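Side-chain contacts in putative oxidoreductase YfjR (PDB 4OQZ), which is an imine reductase from a group of S-selective Streptomyces enzymes and probably uses NADPH to reduce imines to amines: residues A[13-18]-A[39-44]; A[71-76]-A[99-104]; A[78-83]-A[103-108]; A[186-191]-A[251-256]; A[240-245]-A[264-269]. All coordinates share one frame; numbering follows the deposited sequence.

Interaction 1 (A[13-18]-A[39-44]); sequences MGQAMA and DALVAR
The flat carboxamide of Gln15 presents neither a face nor an edge to Leu41; the CG methylene nearer the backbone makes the approach, 4.2 Å from Leu41 CD1. The amide is engaged at its NE2 end by a hydrogen bond to the carbonyl of Arg37, just before helix 39-44. Gln15 CG stands opposite the carbonyl carbon (chi1 -77°) and the chain then runs extended, which carries the amide past the leucine and on to that carbonyl. With no other planar group involved, the rest of the contact is made by the leucine methyls against Ala18 CB and the Gln15 backbone. Leu41 points at helix 12-23 and straddles Ala18: both methyls, CD1 and CD2, lie 3.8 Å from Ala18 CB. The fork also brushes the backbone of Gln15, with CD1 4.1 Å from its CA and CD2 3.9 Å from its O. The backbones come to 7.5 Å between the CA atoms of Ala18 and Leu41, a separation that a one-carbon side chain facing a leucine can fill. Leu30 of strand 27-31 touches both Ala18 and Leu41, and Leu22 meets Leu41 from further along helix 12-23, so the leucine is buried in a mainly apolar setting. Gly14, in the first turn of the same helix, fits the glycine-rich pattern of Rossmann dinucleotide-binding folds. Leu41, Ala18 and Gln15 are therefore held together by dispersion over a small buried surface of 131 Å². Two polar links, Gln15 NE2 to the Arg37 carbonyl and a salt bridge from Arg44 to Asp23 of helix 12-23, flank this apolar centre.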
# COMPACT_ATOMS: atom_id res chain seq x y z
N MET A 13 2.64 -23.60 -8.91
CA MET A 13 2.36 -22.79 -10.10
C MET A 13 2.25 -23.62 -11.38
O MET A 13 1.20 -23.61 -12.02
CB MET A 13 3.29 -21.57 -10.21
CG MET A 13 2.98 -20.46 -9.17
SD MET A 13 1.43 -19.56 -9.47
CE MET A 13 1.95 -18.43 -10.74
N GLY A 14 3.28 -24.41 -11.69
CA GLY A 14 3.31 -25.31 -12.84
C GLY A 14 2.26 -26.41 -12.84
O GLY A 14 1.75 -26.77 -13.90
N GLN A 15 1.94 -26.96 -11.63
CA GLN A 15 0.88 -27.99 -11.48
C GLN A 15 -0.47 -27.36 -11.82
O GLN A 15 -1.28 -28.00 -12.47
CB GLN A 15 0.83 -28.57 -10.05
CG GLN A 15 1.94 -29.56 -9.75
CD GLN A 15 2.03 -29.93 -8.29
OE1 GLN A 15 1.93 -29.09 -7.39
NE2 GLN A 15 2.30 -31.19 -8.02
N ALA A 16 -0.68 -26.08 -11.42
CA ALA A 16 -1.95 -25.42 -11.73
C ALA A 16 -2.06 -25.12 -13.24
O ALA A 16 -3.16 -25.26 -13.80
CB ALA A 16 -2.13 -24.17 -10.91
N MET A 17 -0.92 -24.78 -13.90
CA MET A 17 -0.83 -24.48 -15.34
C MET A 17 -1.17 -25.74 -16.16
O MET A 17 -2.08 -25.71 -16.99
CB MET A 17 0.56 -23.92 -15.73
CG MET A 17 0.82 -22.54 -15.15
SD MET A 17 2.53 -21.95 -15.32
CE MET A 17 2.46 -20.55 -14.14
N ALA A 18 -0.49 -26.86 -15.89
CA ALA A 18 -0.79 -28.15 -16.53
C ALA A 18 -2.27 -28.59 -16.41
O ALA A 18 -2.84 -29.03 -17.41
CB ALA A 18 0.13 -29.23 -15.99
N ASP A 39 2.32 -37.08 -10.30
CA ASP A 39 1.39 -38.19 -10.04
C ASP A 39 -0.05 -37.88 -10.43
O ASP A 39 -0.56 -38.49 -11.38
CB ASP A 39 1.47 -38.64 -8.56
CG ASP A 39 2.68 -39.47 -8.17
OD1 ASP A 39 3.58 -39.64 -9.01
OD2 ASP A 39 2.71 -39.96 -7.01
N ALA A 40 -0.69 -36.94 -9.75
CA ALA A 40 -2.08 -36.54 -10.00
C ALA A 40 -2.30 -36.15 -11.47
O ALA A 40 -3.25 -36.64 -12.09
CB ALA A 40 -2.47 -35.41 -9.07
N LEU A 41 -1.38 -35.35 -12.04
CA LEU A 41 -1.44 -34.93 -13.43
C LEU A 41 -1.41 -36.13 -14.40
O LEU A 41 -2.27 -36.18 -15.28
CB LEU A 41 -0.34 -33.89 -13.76
CG LEU A 41 -0.48 -32.50 -13.08
CD1 LEU A 41 0.81 -31.71 -13.16
CD2 LEU A 41 -1.65 -31.70 -13.64
N VAL A 42 -0.49 -37.12 -14.19
CA VAL A 42 -0.37 -38.34 -15.01
C VAL A 42 -1.68 -39.15 -14.94
O VAL A 42 -2.15 -39.63 -15.97
CB VAL A 42 0.88 -39.22 -14.68
CG1 VAL A 42 0.87 -40.52 -15.47
CG2 VAL A 42 2.17 -38.46 -14.96
N ALA A 43 -2.25 -39.26 -13.73
CA ALA A 43 -3.50 -40.00 -13.50
C ALA A 43 -4.65 -39.39 -14.30
O ALA A 43 -5.56 -40.12 -14.67
CB ALA A 43 -3.83 -40.02 -12.02
N ARG A 44 -4.58 -38.08 -14.59
CA ARG A 44 -5.56 -37.31 -15.38
C ARG A 44 -5.34 -37.39 -16.89
O ARG A 44 -6.24 -37.05 -17.66
CB ARG A 44 -5.55 -35.85 -14.95
CG ARG A 44 -6.30 -35.60 -13.65
CD ARG A 44 -6.39 -34.12 -13.40
NE ARG A 44 -7.18 -33.44 -14.42
CZ ARG A 44 -7.37 -32.13 -14.45
NH1 ARG A 44 -6.82 -31.35 -13.53
NH2 ARG A 44 -8.11 -31.58 -15.41

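Interaction 2 (A[71-76]-A[99-104]); sequences AMYGVL and ARAAAR
Ala101 is the first residue of 99-104 to meet Tyr73, because Ala99 and Arg100 turn their side chains away from helix 69-75. Its carbonyl O lies at the edge of the phenol, near the ring plane, 3.2 Å from Tyr73 OH, and its CB is 3.9 Å from the same oxygen. Ala102 follows. Its backbone N is also 3.2 Å from Tyr73 OH, but the angle is too poor for a hydrogen bond, so this proximity is packing. The CB of Ala102 approaches Tyr73 OH to 3.9 Å, while its CA sits obliquely to the ring, 4.2 Å from Tyr73 CZ. The phenol oxygen thus rests on the peptide joining the two alanines, with a methyl of each close by. Tyr73 gets there by placing CG opposite its carbonyl carbon (chi1 -60°), and the length of the ring then spans the space between the helices. On the buried side, Ala102 also packs on His113 of strand 112-119 and on Tyr69, and Met72 reaches Leu88 and Asn90 of strand 87-90. Strands 61-64, 87-90 and 112-119 are parallel neighbours in the sheet, and helices 69-75 and 96-108 are the connections between them. Two successive beta-alpha-beta crossovers with their helices side by side against the sheet are characteristic of a Rossmann-type domain, here the probable NADPH-binding half of the protein.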
# COMPACT_ATOMS: atom_id res chain seq x y z
N ALA A 71 18.13 -21.82 -12.14
CA ALA A 71 17.67 -23.21 -12.17
C ALA A 71 17.38 -23.68 -13.60
O ALA A 71 17.45 -24.88 -13.86
CB ALA A 71 16.44 -23.37 -11.30
N MET A 72 17.07 -22.74 -14.51
CA MET A 72 16.75 -22.98 -15.93
C MET A 72 17.93 -23.56 -16.71
O MET A 72 17.72 -24.44 -17.55
CB MET A 72 16.24 -21.69 -16.59
CG MET A 72 15.58 -21.89 -17.94
SD MET A 72 16.66 -21.46 -19.31
CE MET A 72 15.47 -21.29 -20.60
N TYR A 73 19.16 -23.09 -16.43
CA TYR A 73 20.40 -23.54 -17.09
C TYR A 73 20.74 -25.01 -16.82
O TYR A 73 21.49 -25.62 -17.60
CB TYR A 73 21.58 -22.62 -16.76
CG TYR A 73 21.37 -21.19 -17.20
CD1 TYR A 73 21.67 -20.79 -18.50
CD2 TYR A 73 20.85 -20.24 -16.32
CE1 TYR A 73 21.45 -19.47 -18.91
CE2 TYR A 73 20.63 -18.93 -16.73
CZ TYR A 73 20.93 -18.55 -18.02
OH TYR A 73 20.72 -17.25 -18.41
N GLY A 74 20.18 -25.55 -15.74
CA GLY A 74 20.34 -26.95 -15.33
C GLY A 74 19.49 -27.87 -16.18
O GLY A 74 19.96 -28.94 -16.58
N VAL A 75 18.22 -27.46 -16.45
CA VAL A 75 17.28 -28.21 -17.30
C VAL A 75 17.89 -28.34 -18.72
O VAL A 75 18.01 -29.44 -19.25
CB VAL A 75 15.86 -27.56 -17.29
CG1 VAL A 75 15.01 -28.02 -18.48
CG2 VAL A 75 15.14 -27.85 -15.98
N LEU A 76 18.34 -27.20 -19.27
CA LEU A 76 18.95 -27.10 -20.59
C LEU A 76 20.34 -27.74 -20.71
O LEU A 76 20.80 -27.96 -21.83
CB LEU A 76 18.97 -25.62 -21.03
CG LEU A 76 17.69 -25.06 -21.71
CD1 LEU A 76 16.53 -24.93 -20.74
CD2 LEU A 76 17.96 -23.72 -22.34
N ALA A 99 16.69 -12.28 -16.79
CA ALA A 99 15.76 -12.57 -17.89
C ALA A 99 16.45 -12.27 -19.25
O ALA A 99 16.28 -13.04 -20.21
CB ALA A 99 14.48 -11.77 -17.74
N ARG A 100 17.24 -11.15 -19.33
CA ARG A 100 18.00 -10.76 -20.52
C ARG A 100 19.09 -11.77 -20.81
O ARG A 100 19.36 -12.03 -21.99
CB ARG A 100 18.61 -9.35 -20.40
CG ARG A 100 17.59 -8.21 -20.44
CD ARG A 100 18.22 -6.83 -20.41
NE ARG A 100 17.23 -5.80 -20.09
CZ ARG A 100 17.14 -5.16 -18.93
NH1 ARG A 100 18.01 -5.41 -17.96
NH2 ARG A 100 16.19 -4.25 -18.74
N ALA A 101 19.73 -12.35 -19.76
CA ALA A 101 20.80 -13.35 -19.94
C ALA A 101 20.20 -14.71 -20.35
O ALA A 101 20.85 -15.45 -21.08
CB ALA A 101 21.65 -13.49 -18.69
N ALA A 102 18.96 -15.00 -19.92
CA ALA A 102 18.26 -16.23 -20.27
C ALA A 102 17.82 -16.21 -21.74
O ALA A 102 18.05 -17.19 -22.45
CB ALA A 102 17.06 -16.44 -19.36
N ALA A 103 17.22 -15.08 -22.20
CA ALA A 103 16.78 -14.86 -23.58
C ALA A 103 17.91 -14.99 -24.59
O ALA A 103 17.73 -15.61 -25.63
CB ALA A 103 16.15 -13.49 -23.73
N ARG A 104 19.07 -14.38 -24.26
CA ARG A 104 20.29 -14.36 -25.05
C ARG A 104 20.80 -15.78 -25.34
O ARG A 104 21.13 -16.09 -26.49
CB ARG A 104 21.35 -13.54 -24.32
CG ARG A 104 22.10 -12.53 -25.19
CD ARG A 104 22.68 -11.39 -24.38
NE ARG A 104 23.53 -11.85 -23.28
CZ ARG A 104 23.34 -11.54 -22.00
NH1 ARG A 104 22.35 -10.73 -21.64
NH2 ARG A 104 24.16 -12.01 -21.07

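Interaction 3 (A[78-83]-A[103-108]); sequences GAEEAV and ARRVAE
Glu80 and Arg105 meet obliquely along their chains, yet their flat ends are nearly coplanar, the carboxylate and guanidinium planes lying 29° apart. Glu80 OE1 comes to the edge of the guanidinium, 3.1 Å from Arg105 NH2. The N-H points poorly at it, with an angle of 126°, so the hydrogen bond within this salt bridge is weak. Arg105 CG runs opposite its backbone N (chi1 178°) and the chain bends at the next bond, which swings the guanidinium between two acids. Its NH1 makes a weak, longer bond of 3.3 Å to Glu108 OE2, in the same salt-bridge network. The other oxygen of Glu80, OE2, accepts the backbone N of Gly78 at 2.7 Å on its anti side, which helps to hold the carboxylate's rotation. Replacing Glu80 by alanine would probably leave Arg105 with Glu108 as its remaining acid in this network and the Gly78 N-H without this acceptor. Beneath the charged rim, the valines cross at about a right angle: Val83 CG1 is 4.1 Å from Val106 CG1 and 4.0 Å from Val106 O. Val106 also packs on Met72 of helix 69-75 and His113 of strand 112-119, and Val83 touches Leu76 and Leu109. The loop between helix 69-75 and strand 87-90 is thereby fastened to the C-terminal half of helix 96-108.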
# COMPACT_ATOMS: atom_id res chain seq x y z
N GLY A 78 22.42 -30.17 -21.43
CA GLY A 78 22.52 -31.41 -22.20
C GLY A 78 21.37 -31.61 -23.16
O GLY A 78 21.37 -32.54 -23.97
N ALA A 79 20.37 -30.71 -23.09
CA ALA A 79 19.17 -30.70 -23.92
C ALA A 79 19.29 -29.74 -25.12
O ALA A 79 18.34 -29.58 -25.89
CB ALA A 79 17.97 -30.31 -23.05
N GLU A 80 20.48 -29.12 -25.26
CA GLU A 80 20.93 -28.15 -26.26
C GLU A 80 20.14 -28.12 -27.58
O GLU A 80 19.45 -27.14 -27.85
CB GLU A 80 22.44 -28.30 -26.53
CG GLU A 80 23.27 -28.75 -25.33
CD GLU A 80 23.39 -27.78 -24.16
OE1 GLU A 80 23.41 -26.55 -24.39
OE2 GLU A 80 23.51 -28.26 -23.01
N GLU A 81 20.22 -29.21 -28.38
CA GLU A 81 19.55 -29.37 -29.68
C GLU A 81 18.01 -29.31 -29.64
O GLU A 81 17.39 -28.93 -30.64
CB GLU A 81 20.02 -30.65 -30.39
CG GLU A 81 21.48 -30.66 -30.82
CD GLU A 81 22.43 -31.37 -29.88
OE1 GLU A 81 23.41 -30.73 -29.43
OE2 GLU A 81 22.22 -32.57 -29.61
N ALA A 82 17.38 -29.68 -28.52
CA ALA A 82 15.91 -29.65 -28.44
C ALA A 82 15.36 -28.23 -28.34
O ALA A 82 14.16 -28.04 -28.51
CB ALA A 82 15.42 -30.50 -27.29
N VAL A 83 16.22 -27.24 -28.08
CA VAL A 83 15.84 -25.83 -27.98
C VAL A 83 15.51 -25.22 -29.36
O VAL A 83 14.58 -24.43 -29.45
CB VAL A 83 16.85 -24.98 -27.15
CG1 VAL A 83 16.37 -23.54 -26.97
CG2 VAL A 83 17.11 -25.61 -25.78
N ALA A 103 17.22 -15.08 -22.20
CA ALA A 103 16.78 -14.86 -23.58
C ALA A 103 17.91 -14.99 -24.59
O ALA A 103 17.73 -15.61 -25.63
CB ALA A 103 16.15 -13.49 -23.73
N ARG A 104 19.07 -14.38 -24.26
CA ARG A 104 20.29 -14.36 -25.05
C ARG A 104 20.80 -15.78 -25.34
O ARG A 104 21.13 -16.09 -26.49
CB ARG A 104 21.35 -13.54 -24.32
CG ARG A 104 22.10 -12.53 -25.19
CD ARG A 104 22.68 -11.39 -24.38
NE ARG A 104 23.53 -11.85 -23.28
CZ ARG A 104 23.34 -11.54 -22.00
NH1 ARG A 104 22.35 -10.73 -21.64
NH2 ARG A 104 24.16 -12.01 -21.07
N ARG A 105 20.84 -16.64 -24.30
CA ARG A 105 21.26 -18.04 -24.39
C ARG A 105 20.29 -18.89 -25.26
O ARG A 105 20.74 -19.71 -26.05
CB ARG A 105 21.44 -18.64 -22.98
CG ARG A 105 21.85 -20.11 -22.92
CD ARG A 105 23.28 -20.36 -23.33
NE ARG A 105 23.52 -21.78 -23.59
CZ ARG A 105 24.03 -22.26 -24.73
NH1 ARG A 105 24.37 -21.43 -25.71
NH2 ARG A 105 24.22 -23.56 -24.88
N VAL A 106 18.96 -18.69 -25.10
CA VAL A 106 17.91 -19.41 -25.84
C VAL A 106 17.98 -19.11 -27.36
O VAL A 106 17.89 -20.04 -28.17
CB VAL A 106 16.53 -19.13 -25.20
CG1 VAL A 106 15.38 -19.72 -26.02
CG2 VAL A 106 16.48 -19.65 -23.78
N ALA A 107 18.18 -17.82 -27.72
CA ALA A 107 18.29 -17.36 -29.11
C ALA A 107 19.54 -17.96 -29.76
O ALA A 107 19.50 -18.33 -30.94
CB ALA A 107 18.37 -15.84 -29.15
N GLU A 108 20.64 -18.06 -28.97
CA GLU A 108 21.92 -18.64 -29.39
C GLU A 108 21.68 -20.11 -29.78
O GLU A 108 22.22 -20.57 -30.78
CB GLU A 108 22.94 -18.52 -28.24
CG GLU A 108 24.36 -18.94 -28.53
CD GLU A 108 25.36 -18.60 -27.43
OE1 GLU A 108 26.58 -18.65 -27.70
OE2 GLU A 108 24.92 -18.27 -26.30

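Interaction 4 (A[186-191]-A[251-256]); sequences AVALAD and SGVDTA
Leu189 sends CG opposite its backbone N (chi1 180°) and then turns at chi2 (71°), bringing CD1 beside Ser251 and Val253. Val253 likewise has CG1 opposite its own N, which splits its methyls over the helix: CG1 lies 3.9 Å from Ala188 CB, while CG2 sits 3.6 Å from Ala188 O and 3.9 Å from Leu189 CA. The valine therefore straddles the backbone between Ala188 and Leu189, and the close CA separation of 6.1 Å between Leu189 and Val253 reflects this. Leu189 CD1 completes the patch, 4.2 Å from Val253 CG2 and 3.5 Å from Ser251 OG. That hydroxyl is hydrogen-bonded to the carbonyl of Thr247, so it lies against the leucine with its polar need already met. Gly252, with positive phi, ends helix 234-250 in a Schellman motif and turns the chain so that Val253 faces helix 163-191. Met285 of the second subunit packs on both Ala188 and Val253, and Leu171 of that subunit packs on Leu189. The contact is thus an apolar, buried junction at the dimer interface, held by shape and dispersion between its segments.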
# COMPACT_ATOMS: atom_id res chain seq x y z
N ALA A 186 -0.48 -2.65 10.99
CA ALA A 186 -1.79 -2.14 11.41
C ALA A 186 -2.44 -3.15 12.35
O ALA A 186 -2.95 -2.77 13.41
CB ALA A 186 -2.68 -1.94 10.19
N VAL A 187 -2.42 -4.43 11.96
CA VAL A 187 -2.94 -5.57 12.78
C VAL A 187 -2.28 -5.59 14.13
O VAL A 187 -2.99 -5.61 15.15
CB VAL A 187 -2.95 -6.93 12.03
CG1 VAL A 187 -3.37 -8.09 12.94
CG2 VAL A 187 -3.91 -6.87 10.84
N ALA A 188 -0.93 -5.48 14.17
CA ALA A 188 -0.15 -5.48 15.41
C ALA A 188 -0.50 -4.31 16.32
O ALA A 188 -0.67 -4.53 17.52
CB ALA A 188 1.34 -5.54 15.13
N LEU A 189 -0.67 -3.08 15.77
CA LEU A 189 -1.01 -1.92 16.60
C LEU A 189 -2.43 -1.99 17.17
O LEU A 189 -2.64 -1.71 18.35
CB LEU A 189 -0.76 -0.59 15.86
CG LEU A 189 -1.08 0.71 16.62
CD1 LEU A 189 -0.08 0.97 17.74
CD2 LEU A 189 -1.11 1.88 15.68
N ALA A 190 -3.41 -2.30 16.31
CA ALA A 190 -4.82 -2.43 16.64
C ALA A 190 -5.04 -3.55 17.68
O ALA A 190 -6.00 -3.48 18.45
CB ALA A 190 -5.62 -2.72 15.39
N ASP A 191 -4.14 -4.55 17.72
CA ASP A 191 -4.20 -5.65 18.69
C ASP A 191 -3.99 -5.12 20.11
O ASP A 191 -4.82 -5.40 20.97
CB ASP A 191 -3.17 -6.74 18.37
CG ASP A 191 -3.24 -7.91 19.32
OD1 ASP A 191 -2.46 -7.93 20.31
OD2 ASP A 191 -4.09 -8.80 19.10
N SER A 251 2.44 1.64 22.65
CA SER A 251 1.69 0.40 22.77
C SER A 251 2.59 -0.83 22.95
O SER A 251 2.07 -1.94 23.11
CB SER A 251 0.80 0.22 21.55
OG SER A 251 0.07 1.40 21.26
N GLY A 252 3.90 -0.64 22.90
CA GLY A 252 4.88 -1.72 23.01
C GLY A 252 5.10 -2.45 21.70
O GLY A 252 5.90 -3.39 21.64
N VAL A 253 4.38 -2.03 20.64
CA VAL A 253 4.44 -2.60 19.28
C VAL A 253 5.78 -2.21 18.63
O VAL A 253 6.30 -1.12 18.89
CB VAL A 253 3.21 -2.14 18.43
CG1 VAL A 253 3.24 -2.71 17.02
CG2 VAL A 253 1.89 -2.51 19.11
N ASP A 254 6.33 -3.09 17.79
CA ASP A 254 7.57 -2.90 17.03
C ASP A 254 7.47 -1.70 16.06
O ASP A 254 6.51 -1.59 15.30
CB ASP A 254 7.90 -4.21 16.27
CG ASP A 254 9.26 -4.26 15.61
OD1 ASP A 254 10.27 -4.38 16.35
OD2 ASP A 254 9.31 -4.27 14.36
N THR A 255 8.46 -0.79 16.12
CA THR A 255 8.54 0.43 15.29
C THR A 255 9.51 0.32 14.10
O THR A 255 9.75 1.35 13.46
CB THR A 255 8.86 1.68 16.14
OG1 THR A 255 10.12 1.53 16.82
CG2 THR A 255 7.77 2.03 17.12
N ALA A 256 10.03 -0.88 13.77
CA ALA A 256 10.98 -1.08 12.66
C ALA A 256 10.47 -0.64 11.28
O ALA A 256 11.14 0.16 10.62
CB ALA A 256 11.52 -2.51 12.63

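Interaction 5 (A[240-245]-A[264-269]); sequences SMEHVV and AFHRGA
Met241 and Phe265 make the close-packed half of this contact. Met241 CG lies 3.6 Å from Phe265 CD2 and 3.7 Å from Phe265 CE2, approaching the ring obliquely, with CB behind it at 4.2 Å from CD2. The methionine chain bends at chi2 and chi3, so its CG does the touching while the sulfur end leads away from helix 256-269. The backbones are 8.1 Å apart between the CA atoms of Met241 and Phe265, a gap bridged by these two buried side chains. Trp177 of the second subunit meets the Phe265 ring and also packs on Met241, so the dimer partner closes over this half.

One residue further along each helix, the character changes. Glu242 and the exposed His266 face each other at the rim, where their side chains cross at about a right angle. A single hydrogen bond joins them, from His266 NE2 to Glu242 OE1 at 3.2 Å. The oxygen lies close to the imidazole plane but is met on its anti side, 30° out of the carboxylate plane, and the N-H...O angle is 136°. The two flat groups are turned 58° apart, so this is a bent, single-point link. With alanine in place of Glu242, His266 NE2 would probably lose this acceptor and its ring would be held less firmly against helix 234-250. Chemically, the helices are joined by an apolar core contact plus a polar clasp on the solvent side, and the nearby carboxylate would tend to favour a protonated imidazole.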
# COMPACT_ATOMS: atom_id res chain seq x y z
N SER A 240 3.82 13.46 10.84
CA SER A 240 2.75 12.48 10.86
C SER A 240 3.38 11.10 11.10
O SER A 240 2.89 10.34 11.94
CB SER A 240 1.95 12.52 9.57
OG SER A 240 0.90 11.58 9.60
N MET A 241 4.51 10.82 10.43
CA MET A 241 5.23 9.57 10.63
C MET A 241 5.84 9.45 12.04
O MET A 241 5.91 8.33 12.56
CB MET A 241 6.25 9.33 9.52
CG MET A 241 5.69 8.60 8.33
SD MET A 241 4.59 7.20 8.71
CE MET A 241 5.75 6.04 9.58
N GLU A 242 6.21 10.59 12.66
CA GLU A 242 6.74 10.62 14.04
C GLU A 242 5.64 10.14 14.99
O GLU A 242 5.91 9.33 15.87
CB GLU A 242 7.20 12.04 14.45
CG GLU A 242 8.44 12.55 13.74
CD GLU A 242 9.70 12.81 14.55
OE1 GLU A 242 10.58 13.54 14.04
OE2 GLU A 242 9.84 12.25 15.66
N HIS A 243 4.38 10.58 14.75
CA HIS A 243 3.19 10.19 15.51
C HIS A 243 2.89 8.70 15.37
O HIS A 243 2.57 8.06 16.38
CB HIS A 243 1.98 11.06 15.09
CG HIS A 243 2.13 12.52 15.41
ND1 HIS A 243 2.98 12.96 16.42
CD2 HIS A 243 1.53 13.59 14.84
CE1 HIS A 243 2.87 14.28 16.42
NE2 HIS A 243 2.02 14.70 15.49
N VAL A 244 2.99 8.15 14.12
CA VAL A 244 2.81 6.72 13.82
C VAL A 244 3.87 5.95 14.64
O VAL A 244 3.51 5.03 15.37
CB VAL A 244 2.87 6.41 12.29
CG1 VAL A 244 3.01 4.90 12.02
CG2 VAL A 244 1.63 6.96 11.57
N VAL A 245 5.15 6.38 14.57
CA VAL A 245 6.26 5.79 15.36
C VAL A 245 5.97 5.87 16.86
O VAL A 245 6.22 4.89 17.58
CB VAL A 245 7.64 6.41 14.98
CG1 VAL A 245 8.68 6.24 16.10
CG2 VAL A 245 8.17 5.82 13.68
N ALA A 264 13.03 7.77 5.62
CA ALA A 264 12.99 8.27 4.24
C ALA A 264 12.43 9.69 4.15
O ALA A 264 12.90 10.46 3.31
CB ALA A 264 12.20 7.33 3.35
N PHE A 265 11.47 10.06 5.02
CA PHE A 265 10.88 11.40 5.08
C PHE A 265 11.81 12.39 5.75
O PHE A 265 11.98 13.49 5.22
CB PHE A 265 9.52 11.38 5.77
CG PHE A 265 8.41 10.69 5.00
CD1 PHE A 265 8.57 10.36 3.65
CD2 PHE A 265 7.18 10.43 5.60
CE1 PHE A 265 7.53 9.73 2.94
CE2 PHE A 265 6.15 9.82 4.88
CZ PHE A 265 6.33 9.47 3.56
N HIS A 266 12.41 12.01 6.92
CA HIS A 266 13.38 12.83 7.69
C HIS A 266 14.57 13.12 6.79
O HIS A 266 14.96 14.27 6.65
CB HIS A 266 13.81 12.13 8.99
CG HIS A 266 13.66 12.98 10.21
ND1 HIS A 266 14.44 14.13 10.40
CD2 HIS A 266 12.86 12.82 11.29
CE1 HIS A 266 14.07 14.63 11.57
NE2 HIS A 266 13.12 13.88 12.14
N ARG A 267 15.10 12.06 6.13
CA ARG A 267 16.12 12.16 5.09
C ARG A 267 15.28 12.67 3.93
O ARG A 267 14.23 12.12 3.66
CB ARG A 267 16.72 10.77 4.79
CG ARG A 267 17.41 10.61 3.45
CD ARG A 267 16.79 9.46 2.68
NE ARG A 267 17.61 8.25 2.71
CZ ARG A 267 17.97 7.55 1.64
NH1 ARG A 267 18.73 6.47 1.77
NH2 ARG A 267 17.57 7.92 0.43
N GLY A 268 15.65 13.78 3.34
CA GLY A 268 14.80 14.37 2.32
C GLY A 268 14.50 15.78 2.73
O GLY A 268 14.67 16.70 1.94
N ALA A 269 14.11 15.97 4.01
CA ALA A 269 13.87 17.29 4.61
C ALA A 269 15.23 18.02 4.67
O ALA A 269 15.30 19.26 4.73
CB ALA A 269 13.30 17.12 6.01

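How the interactions relate
Along the chain, interactions 1, 2 and 3 come first, in the probable NADPH-binding Rossmann-type domain, and 4 and 5 follow in the helical C-terminal domain. Interactions 2 and 3 share helix 96-108, with centres about 8 Å apart; they touch through Met72 CE and Val106 CG2 at 3.7 Å. Interaction 1, on other helices of that domain, is centred about 23 Å from interaction 2. Interactions 4 and 5 alternate in sequence, with centres about 17 Å apart; Thr255 CG2, at the start of helix 256-269, lies 3.3 Å from Val245 O, and both contacts adjoin the second subunit. The centres of interactions 1 and 5, about 49 Å apart, lie on opposite sides of the chain's centre.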